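Long-range contact in extracellular solute-binding protein family 1 (Kribbella flavida, PDB 5IXP), which probably captures an extracellular solute and hands it to a membrane ABC transporter, as other bacterial solute-binding proteins do: residues P238-A249 against Y329-F339. Numbering follows the deposited sequence.
Sequences PGWLLGVIADNA and YFNNAPVGKIF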
loop_
_atom_site.group_PDB
_atom_site.type_symbol
_atom_site.label_atom_id
_atom_site.label_comp_id
_atom_site.label_asym_id
_atom_site.label_seq_id
_atom_site.Cartn_x
_atom_site.Cartn_y
_atom_site.Cartn_z
ATOM N N PRO A 238 -3.632 -6.143 -2.507
ATOM C CA PRO A 238 -3.975 -5.718 -1.144
ATOM C C PRO A 238 -5.447 -5.978 -0.873
ATOM O O PRO A 238 -6.273 -5.991 -1.787
ATOM C CB PRO A 238 -3.663 -4.214 -1.141
ATOM C CG PRO A 238 -3.849 -3.805 -2.585
ATOM C CD PRO A 238 -3.344 -4.991 -3.386
ATOM N N GLY A 239 -5.767 -6.180 0.407
ATOM C CA GLY A 239 -7.149 -6.428 0.789
ATOM C C GLY A 239 -8.131 -5.438 0.188
ATOM O O GLY A 239 -9.201 -5.823 -0.287
ATOM N N TRP A 240 -7.776 -4.146 0.183
ATOM C CA TRP A 240 -8.716 -3.131 -0.286
ATOM C C TRP A 240 -8.955 -3.191 -1.792
ATOM O O TRP A 240 -9.908 -2.570 -2.276
ATOM C CB TRP A 240 -8.238 -1.720 0.105
ATOM C CG TRP A 240 -6.845 -1.342 -0.380
ATOM C CD1 TRP A 240 -5.682 -1.391 0.343
ATOM C CD2 TRP A 240 -6.488 -0.841 -1.672
ATOM N NE1 TRP A 240 -4.622 -0.958 -0.422
ATOM C CE2 TRP A 240 -5.090 -0.613 -1.663
ATOM C CE3 TRP A 240 -7.208 -0.563 -2.837
ATOM C CZ2 TRP A 240 -4.401 -0.131 -2.781
ATOM C CZ3 TRP A 240 -6.518 -0.083 -3.947
ATOM C CH2 TRP A 240 -5.130 0.129 -3.906
ATOM N N LEU A 241 -8.120 -3.906 -2.544
ATOM C CA LEU A 241 -8.321 -3.986 -3.987
ATOM C C LEU A 241 -9.421 -4.970 -4.376
ATOM O O LEU A 241 -9.945 -4.876 -5.493
ATOM C CB LEU A 241 -7.003 -4.363 -4.676
ATOM C CG LEU A 241 -6.946 -4.238 -6.201
ATOM C CD1 LEU A 241 -7.071 -2.781 -6.627
ATOM C CD2 LEU A 241 -5.667 -4.857 -6.743
ATOM N N LEU A 242 -9.792 -5.895 -3.484
ATOM C CA LEU A 242 -10.834 -6.871 -3.807
ATOM C C LEU A 242 -12.105 -6.185 -4.299
ATOM O O LEU A 242 -12.713 -6.610 -5.291
ATOM C CB LEU A 242 -11.144 -7.747 -2.589
ATOM C CG LEU A 242 -9.989 -8.616 -2.101
ATOM C CD1 LEU A 242 -10.360 -9.336 -0.806
ATOM C CD2 LEU A 242 -9.637 -9.605 -3.170
ATOM N N GLY A 243 -12.519 -5.115 -3.616
ATOM C CA GLY A 243 -13.721 -4.410 -4.024
ATOM C C GLY A 243 -13.580 -3.717 -5.362
ATOM O O GLY A 243 -14.557 -3.594 -6.105
ATOM N N VAL A 244 -12.379 -3.231 -5.677
ATOM C CA VAL A 244 -12.136 -2.633 -6.985
ATOM C C VAL A 244 -12.291 -3.681 -8.081
ATOM O O VAL A 244 -12.937 -3.440 -9.110
ATOM C CB VAL A 244 -10.742 -1.983 -7.019
ATOM C CG1 VAL A 244 -10.402 -1.510 -8.418
ATOM C CG2 VAL A 244 -10.671 -0.834 -6.023
ATOM N N ILE A 245 -11.700 -4.861 -7.871
ATOM C CA ILE A 245 -11.775 -5.931 -8.865
ATOM C C ILE A 245 -13.225 -6.330 -9.086
ATOM O O ILE A 245 -13.691 -6.450 -10.226
ATOM C CB ILE A 245 -10.923 -7.138 -8.423
ATOM C CG1 ILE A 245 -9.437 -6.774 -8.430
ATOM C CG2 ILE A 245 -11.189 -8.361 -9.318
ATOM C CD1 ILE A 245 -8.538 -7.798 -7.757
ATOM N N ALA A 246 -13.961 -6.532 -7.990
ATOM C CA ALA A 246 -15.341 -6.985 -8.102
ATOM C C ALA A 246 -16.203 -5.946 -8.806
ATOM O O ALA A 246 -17.062 -6.299 -9.618
ATOM C CB ALA A 246 -15.900 -7.318 -6.720
ATOM N N ASP A 247 -15.975 -4.659 -8.518
ATOM C CA ASP A 247 -16.704 -3.600 -9.216
ATOM C C ASP A 247 -16.383 -3.598 -10.707
ATOM O O ASP A 247 -17.286 -3.535 -11.550
ATOM C CB ASP A 247 -16.378 -2.238 -8.602
ATOM C CG ASP A 247 -17.091 -1.999 -7.278
ATOM O OD1 ASP A 247 -18.131 -2.647 -7.024
ATOM O OD2 ASP A 247 -16.618 -1.149 -6.496
ATOM N N ASN A 248 -15.096 -3.664 -11.052
ATOM C CA ASN A 248 -14.703 -3.571 -12.457
ATOM C C ASN A 248 -15.112 -4.815 -13.238
ATOM O O ASN A 248 -15.572 -4.716 -14.386
ATOM C CB ASN A 248 -13.193 -3.353 -12.560
ATOM C CG ASN A 248 -12.767 -1.971 -12.101
ATOM O OD1 ASN A 248 -13.601 -1.106 -11.834
ATOM N ND2 ASN A 248 -11.458 -1.755 -12.010
ATOM N N ALA A 249 -14.944 -5.999 -12.644
ATOM C CA ALA A 249 -15.296 -7.221 -13.357
ATOM C C ALA A 249 -16.803 -7.444 -13.397
ATOM O O ALA A 249 -17.313 -8.019 -14.367
ATOM C CB ALA A 249 -14.600 -8.423 -12.718
ATOM N N TYR A 329 -17.961 -12.860 -3.355
ATOM C CA TYR A 329 -17.577 -12.684 -4.754
ATOM C C TYR A 329 -16.326 -13.485 -5.087
ATOM O O TYR A 329 -16.242 -14.101 -6.158
ATOM C CB TYR A 329 -17.355 -11.204 -5.058
ATOM C CG TYR A 329 -17.181 -10.886 -6.528
ATOM C CD1 TYR A 329 -18.267 -10.496 -7.299
ATOM C CD2 TYR A 329 -15.932 -10.963 -7.144
ATOM C CE1 TYR A 329 -18.125 -10.195 -8.641
ATOM C CE2 TYR A 329 -15.777 -10.657 -8.490
ATOM C CZ TYR A 329 -16.882 -10.275 -9.233
ATOM O OH TYR A 329 -16.753 -9.966 -10.565
ATOM N N PHE A 330 -15.345 -13.494 -4.182
ATOM C CA PHE A 330 -14.097 -14.226 -4.394
ATOM C C PHE A 330 -14.209 -15.661 -3.870
ATOM O O PHE A 330 -13.431 -16.115 -3.029
ATOM C CB PHE A 330 -12.934 -13.479 -3.748
ATOM C CG PHE A 330 -12.471 -12.305 -4.547
ATOM C CD1 PHE A 330 -13.161 -11.105 -4.501
ATOM C CD2 PHE A 330 -11.365 -12.411 -5.378
ATOM C CE1 PHE A 330 -12.749 -10.021 -5.254
ATOM C CE2 PHE A 330 -10.946 -11.332 -6.135
ATOM C CZ PHE A 330 -11.645 -10.136 -6.077
ATOM N N ASN A 331 -15.211 -16.373 -4.394
ATOM C CA ASN A 331 -15.409 -17.799 -4.110
ATOM C C ASN A 331 -15.502 -18.065 -2.608
ATOM O O ASN A 331 -14.999 -19.070 -2.101
ATOM C CB ASN A 331 -14.297 -18.644 -4.750
ATOM C CG ASN A 331 -14.612 -20.137 -4.743
ATOM O OD1 ASN A 331 -15.762 -20.537 -4.907
ATOM N ND2 ASN A 331 -13.592 -20.962 -4.541
ATOM N N ASN A 332 -16.148 -17.147 -1.882
ATOM C CA ASN A 332 -16.328 -17.282 -0.436
ATOM C C ASN A 332 -14.990 -17.437 0.277
ATOM O O ASN A 332 -14.871 -18.194 1.240
ATOM C CB ASN A 332 -17.248 -18.455 -0.091
ATOM C CG ASN A 332 -18.685 -18.180 -0.433
ATOM O OD1 ASN A 332 -19.240 -17.157 -0.039
ATOM N ND2 ASN A 332 -19.301 -19.091 -1.168
ATOM N N ALA A 333 -13.972 -16.729 -0.200
ATOM C CA ALA A 333 -12.659 -16.849 0.410
ATOM C C ALA A 333 -12.702 -16.330 1.844
ATOM O O ALA A 333 -13.392 -15.346 2.131
ATOM C CB ALA A 333 -11.608 -16.079 -0.393
ATOM N N PRO A 334 -11.984 -16.974 2.769
ATOM C CA PRO A 334 -11.913 -16.493 4.166
ATOM C C PRO A 334 -10.940 -15.324 4.289
ATOM O O PRO A 334 -9.850 -15.423 4.865
ATOM C CB PRO A 334 -11.448 -17.744 4.916
ATOM C CG PRO A 334 -10.558 -18.448 3.894
ATOM C CD PRO A 334 -11.195 -18.204 2.556
ATOM N N VAL A 335 -11.332 -14.180 3.721
ATOM C CA VAL A 335 -10.384 -13.073 3.558
ATOM C C VAL A 335 -9.954 -12.495 4.902
ATOM O O VAL A 335 -8.847 -11.958 5.023
ATOM C CB VAL A 335 -10.970 -11.977 2.647
ATOM C CG1 VAL A 335 -11.137 -12.502 1.228
ATOM C CG2 VAL A 335 -12.313 -11.465 3.203
ATOM N N GLY A 336 -10.804 -12.583 5.929
ATOM C CA GLY A 336 -10.385 -12.124 7.244
ATOM C C GLY A 336 -9.158 -12.864 7.732
ATOM O O GLY A 336 -8.163 -12.256 8.141
ATOM N N LYS A 337 -9.194 -14.193 7.651
ATOM C CA LYS A 337 -8.048 -14.980 8.088
ATOM C C LYS A 337 -6.880 -14.830 7.122
ATOM O O LYS A 337 -5.721 -14.747 7.548
ATOM C CB LYS A 337 -8.452 -16.443 8.234
ATOM C CG LYS A 337 -9.431 -16.688 9.369
ATOM C CD LYS A 337 -9.905 -18.118 9.369
ATOM C CE LYS A 337 -10.798 -18.397 10.563
ATOM N NZ LYS A 337 -11.275 -19.800 10.505
ATOM N N ILE A 338 -7.164 -14.775 5.820
ATOM C CA ILE A 338 -6.088 -14.665 4.840
ATOM C C ILE A 338 -5.306 -13.375 5.060
ATOM O O ILE A 338 -4.074 -13.380 5.148
ATOM C CB ILE A 338 -6.651 -14.748 3.411
ATOM C CG1 ILE A 338 -7.096 -16.182 3.092
ATOM C CG2 ILE A 338 -5.607 -14.268 2.400
ATOM C CD1 ILE A 338 -8.052 -16.274 1.907
ATOM N N PHE A 339 -6.008 -12.250 5.188
ATOM C CA PHE A 339 -5.265 -11.000 5.254
ATOM C C PHE A 339 -4.661 -10.739 6.630
ATOM O O PHE A 339 -3.689 -9.976 6.723
ATOM C CB PHE A 339 -6.150 -9.858 4.753
ATOM C CG PHE A 339 -6.321 -9.894 3.266
ATOM C CD1 PHE A 339 -5.281 -9.492 2.435
ATOM C CD2 PHE A 339 -7.471 -10.410 2.691
ATOM C CE1 PHE A 339 -5.410 -9.560 1.054
ATOM C CE2 PHE A 339 -7.595 -10.483 1.323
ATOM C CZ PHE A 339 -6.564 -10.054 0.505
#
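Gly239 packs against one face of the Phe339 ring. Its CA sits 3.8 Å from the centroid of the Phe339 ring, offset toward the rim. The backbone of Gly239 is hydrogen-bonded to that of Pro115 in strand 108-121, which Phe339 touches too. Leu242 divides its two methyls. Leu242 CD2 stands over the centre of the Phe330 ring, 3.6 Å from the centroid and 13° off the normal. Leu242 CD1 touches both Val335 CG1 and Phe339 CE2, 3.7 Å from the latter. The contact thus sets one flank of helix 241-249 against the loop and helix start of 329-339. Both lie beside the mixed sheet in a chain of the periplasmic-binding-protein clan. With CG1 of Ile245 beside the backbone N (chi1 -67°), its CG2 branch is left to meet Phe330 CZ at 3.7 Å. Ile245 also rests on Trp257 and Cys119, the latter disulfide-bonded to Cys237. Ala246 CB stands over the centre of the Tyr329 ring, 10° off the normal. One helical turn on, Ala249 CB lies 3.4 Å from Tyr329 OH. That hydroxyl hydrogen-bonds to the carbonyl of Gly250. A leucine in place of Tyr329 would probably leave Gly250 O without this bond and the Ala246 methyl without its aromatic cover.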